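Local coordinates for MccF (Escherichia coli, PDB 4IIY), which is a serine-peptidase-like hydrolase of the S66 family that probably cleaves processed microcin C and so confers self-immunity on the producing cell, at residues Q99-L104 with P127-D132. The protein carries 1 engineered substitution. Sequence-based numbering, arbitrary orientation.
Sequences QEFNEL and PFLDYD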
ATOM      1  N   GLN B  99      -9.202 -22.744   0.587  1.00  9.00           N
ATOM      2  CA  GLN B  99      -9.514 -24.138   0.905  1.00  9.60           C
ATOM      3  C   GLN B  99      -8.473 -24.739   1.847  1.00  9.10           C
ATOM      4  O   GLN B  99      -8.815 -25.468   2.782  1.00  9.37           O
ATOM      5  CB  GLN B  99      -9.554 -24.977  -0.376  1.00 12.06           C
ATOM      6  CG  GLN B  99     -10.665 -24.634  -1.361  1.00 22.41           C
ATOM      7  CD  GLN B  99     -10.401 -25.170  -2.770  1.00 27.64           C
ATOM      8  OE1 GLN B  99      -9.556 -26.048  -2.976  1.00 30.02           O
ATOM      9  NE2 GLN B  99     -11.127 -24.636  -3.746  1.00 26.02           N
ATOM     10  N   GLU B 100      -7.197 -24.465   1.587  1.00  8.11           N
ATOM     11  CA  GLU B 100      -6.135 -25.012   2.426  1.00  8.90           C
ATOM     12  C   GLU B 100      -6.361 -24.608   3.883  1.00  8.39           C
ATOM     13  O   GLU B 100      -6.245 -25.420   4.801  1.00  9.14           O
ATOM     14  CB  GLU B 100      -4.763 -24.514   1.972  1.00  8.34           C
ATOM     15  CG  GLU B 100      -3.643 -25.140   2.813  1.00  9.66           C
ATOM     16  CD  GLU B 100      -2.252 -24.583   2.562  1.00  8.56           C
ATOM     17  OE1 GLU B 100      -2.100 -23.349   2.417  1.00  8.64           O
ATOM     18  OE2 GLU B 100      -1.305 -25.399   2.544  1.00  9.60           O
ATOM     19  N   PHE B 101      -6.676 -23.333   4.087  1.00  8.40           N
ATOM     20  CA  PHE B 101      -6.900 -22.812   5.429  1.00  8.73           C
ATOM     21  C   PHE B 101      -8.160 -23.424   6.052  1.00  8.23           C
ATOM     22  O   PHE B 101      -8.147 -23.884   7.196  1.00  8.26           O
ATOM     23  CB  PHE B 101      -7.007 -21.280   5.395  1.00  8.41           C
ATOM     24  CG  PHE B 101      -7.121 -20.645   6.753  1.00  8.09           C
ATOM     25  CD1 PHE B 101      -8.355 -20.508   7.376  1.00  9.35           C
ATOM     26  CD2 PHE B 101      -5.989 -20.179   7.412  1.00 10.17           C
ATOM     27  CE1 PHE B 101      -8.455 -19.921   8.641  1.00  9.31           C
ATOM     28  CE2 PHE B 101      -6.079 -19.592   8.668  1.00 11.36           C
ATOM     29  CZ  PHE B 101      -7.314 -19.461   9.278  1.00  9.55           C
ATOM     30  N   ASN B 102      -9.251 -23.431   5.290  1.00  8.19           N
ATOM     31  CA  ASN B 102     -10.509 -23.958   5.808  1.00  8.71           C
ATOM     32  C   ASN B 102     -10.370 -25.415   6.250  1.00  9.78           C
ATOM     33  O   ASN B 102     -10.940 -25.822   7.266  1.00 10.23           O
ATOM     34  CB  ASN B 102     -11.635 -23.820   4.778  1.00  9.60           C
ATOM     35  CG  ASN B 102     -12.093 -22.378   4.588  1.00  8.47           C
ATOM     36  OD1 ASN B 102     -11.933 -21.541   5.466  1.00 10.79           O
ATOM     37  ND2 ASN B 102     -12.672 -22.093   3.430  1.00 10.08           N
ATOM     38  N   GLU B 103      -9.602 -26.191   5.496  1.00  9.24           N
ATOM     39  CA  GLU B 103      -9.422 -27.606   5.814  1.00 11.53           C
ATOM     40  C   GLU B 103      -8.746 -27.813   7.167  1.00 10.33           C
ATOM     41  O   GLU B 103      -9.022 -28.787   7.865  1.00 12.55           O
ATOM     42  CB  GLU B 103      -8.658 -28.315   4.699  1.00 13.42           C
ATOM     43  CG  GLU B 103      -9.509 -28.543   3.464  1.00 15.60           C
ATOM     44  CD  GLU B 103      -8.751 -29.242   2.354  1.00 28.51           C
ATOM     45  OE1 GLU B 103      -7.546 -29.509   2.535  1.00 35.57           O
ATOM     46  OE2 GLU B 103      -9.358 -29.521   1.300  1.00 33.41           O
ATOM     47  N   LEU B 104      -7.883 -26.887   7.562  1.00  9.47           N
ATOM     48  CA  LEU B 104      -7.282 -26.959   8.884  1.00  9.34           C
ATOM     49  C   LEU B 104      -8.306 -26.620   9.964  1.00 10.42           C
ATOM     50  O   LEU B 104      -8.318 -27.247  11.025  1.00 11.46           O
ATOM     51  CB  LEU B 104      -6.049 -26.056   8.980  1.00  9.82           C
ATOM     52  CG  LEU B 104      -4.924 -26.370   7.990  1.00 11.08           C
ATOM     53  CD1 LEU B 104      -3.794 -25.361   8.150  1.00 11.50           C
ATOM     54  CD2 LEU B 104      -4.399 -27.790   8.152  1.00 10.98           C
ATOM     55  N   PRO B 127     -12.894 -13.258   1.280  1.00  7.40           N
ATOM     56  CA  PRO B 127     -14.295 -13.576   0.961  1.00  7.99           C
ATOM     57  C   PRO B 127     -14.628 -15.069   1.036  1.00  8.76           C
ATOM     58  O   PRO B 127     -15.814 -15.416   1.015  1.00 10.99           O
ATOM     59  CB  PRO B 127     -14.445 -13.083  -0.482  1.00 10.04           C
ATOM     60  CG  PRO B 127     -13.346 -12.073  -0.667  1.00 10.27           C
ATOM     61  CD  PRO B 127     -12.202 -12.620   0.151  1.00  8.54           C
ATOM     62  N   PHE B 128     -13.620 -15.928   1.137  1.00  8.62           N
ATOM     63  CA  PHE B 128     -13.786 -17.368   0.938  1.00  8.60           C
ATOM     64  C   PHE B 128     -13.518 -18.202   2.189  1.00  9.30           C
ATOM     65  O   PHE B 128     -13.636 -19.434   2.160  1.00  9.94           O
ATOM     66  CB  PHE B 128     -12.878 -17.837  -0.207  1.00  9.29           C
ATOM     67  CG  PHE B 128     -13.088 -17.073  -1.477  1.00  8.92           C
ATOM     68  CD1 PHE B 128     -14.232 -17.281  -2.237  1.00 11.14           C
ATOM     69  CD2 PHE B 128     -12.171 -16.113  -1.898  1.00  9.24           C
ATOM     70  CE1 PHE B 128     -14.453 -16.564  -3.409  1.00 11.52           C
ATOM     71  CE2 PHE B 128     -12.377 -15.395  -3.063  1.00  9.95           C
ATOM     72  CZ  PHE B 128     -13.519 -15.622  -3.824  1.00 11.69           C
ATOM     73  N   LEU B 129     -13.155 -17.550   3.290  1.00  8.84           N
ATOM     74  CA  LEU B 129     -12.914 -18.287   4.531  1.00  9.24           C
ATOM     75  C   LEU B 129     -14.228 -18.704   5.165  1.00  9.05           C
ATOM     76  O   LEU B 129     -15.237 -18.002   5.057  1.00 10.73           O
ATOM     77  CB  LEU B 129     -12.105 -17.467   5.537  1.00  9.62           C
ATOM     78  CG  LEU B 129     -10.718 -17.027   5.093  1.00  9.19           C
ATOM     79  CD1 LEU B 129     -10.004 -16.378   6.272  1.00 10.31           C
ATOM     80  CD2 LEU B 129      -9.925 -18.218   4.572  1.00 11.19           C
ATOM     81  N   ASP B 130     -14.208 -19.837   5.854  1.00  9.36           N
ATOM     82  CA  ASP B 130     -15.424 -20.355   6.471  1.00 10.82           C
ATOM     83  C   ASP B 130     -15.555 -19.793   7.879  1.00  9.23           C
ATOM     84  O   ASP B 130     -15.171 -20.435   8.861  1.00 10.47           O
ATOM     85  CB  ASP B 130     -15.395 -21.885   6.483  1.00 12.39           C
ATOM     86  CG  ASP B 130     -16.748 -22.495   6.799  1.00 11.13           C
ATOM     87  OD1 ASP B 130     -17.586 -21.809   7.421  1.00 12.38           O
ATOM     88  OD2 ASP B 130     -16.956 -23.675   6.428  1.00 13.66           O
ATOM     89  N   TYR B 131     -16.084 -18.574   7.972  1.00 10.51           N
ATOM     90  CA  TYR B 131     -16.171 -17.882   9.256  1.00 11.32           C
ATOM     91  C   TYR B 131     -17.060 -18.626  10.246  1.00 11.35           C
ATOM     92  O   TYR B 131     -16.764 -18.665  11.432  1.00 11.42           O
ATOM     93  CB  TYR B 131     -16.616 -16.424   9.073  1.00 11.80           C
ATOM     94  CG  TYR B 131     -15.599 -15.677   8.253  1.00  8.93           C
ATOM     95  CD1 TYR B 131     -14.358 -15.372   8.786  1.00  9.92           C
ATOM     96  CD2 TYR B 131     -15.844 -15.340   6.937  1.00 10.68           C
ATOM     97  CE1 TYR B 131     -13.394 -14.725   8.040  1.00  8.75           C
ATOM     98  CE2 TYR B 131     -14.881 -14.693   6.175  1.00  9.80           C
ATOM     99  CZ  TYR B 131     -13.655 -14.389   6.732  1.00  8.74           C
ATOM    100  OH  TYR B 131     -12.678 -13.753   5.992  1.00  9.47           O
ATOM    101  N   ASP B 132     -18.141 -19.227   9.756  1.00 12.41           N
ATOM    102  CA  ASP B 132     -19.014 -19.986  10.643  1.00 11.80           C
ATOM    103  C   ASP B 132     -18.263 -21.152  11.276  1.00 12.07           C
ATOM    104  O   ASP B 132     -18.439 -21.441  12.458  1.00 11.83           O
ATOM    105  CB  ASP B 132     -20.246 -20.495   9.891  1.00 17.02           C
ATOM    106  CG  ASP B 132     -21.226 -19.389   9.555  1.00 24.13           C
ATOM    107  OD1 ASP B 132     -21.195 -18.336  10.226  1.00 23.82           O
ATOM    108  OD2 ASP B 132     -22.037 -19.585   8.624  1.00 28.19           O
TER
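The side-chain amide of Asn102 bridges the main chain on both sides of Leu129, accepting from one peptide and donating to another, much as a strand's backbone would. Its OD1 accepts a hydrogen bond from the backbone N of Asp130 at 2.9 Å, while its ND2 donates to the carbonyl O of Phe128 at 3.1 Å. The two bonds differ in geometry: Phe128 O lies almost in the amide plane, whereas Asp130 N approaches OD1 from above that plane, 38° out of it. With CG anti to its own carbonyl carbon, the chi1 of -72° carries the Asn102 amide toward the loop, and the double grip fixes which way it is turned. Replacing Asn102 by an alanine removes both bonds and would probably leave Phe128 O and Asp130 N without these partners, with the loop less firmly fixed to the helix. In the N-terminal domain of this LD-carboxypeptidase relative, the contact ties helix 94-105, which packs on strands 45-49 and 110-115 of the six-stranded mixed sheet, to the turn that starts helix 131-136. Asp130 is the N-cap of that helix: its OD1 caps Ala133 N by a hydrogen bond, and OD2 is hydrogen-bonded to Tyr106 OH. Asp130 CB lies 3.6 Å from Asn102 OD1, the amide and carboxylate planes nearly perpendicular. Deeper in, Leu129 CD2 meets Phe101 CD1 obliquely at 3.9 Å, and both side chains also touch Ile154.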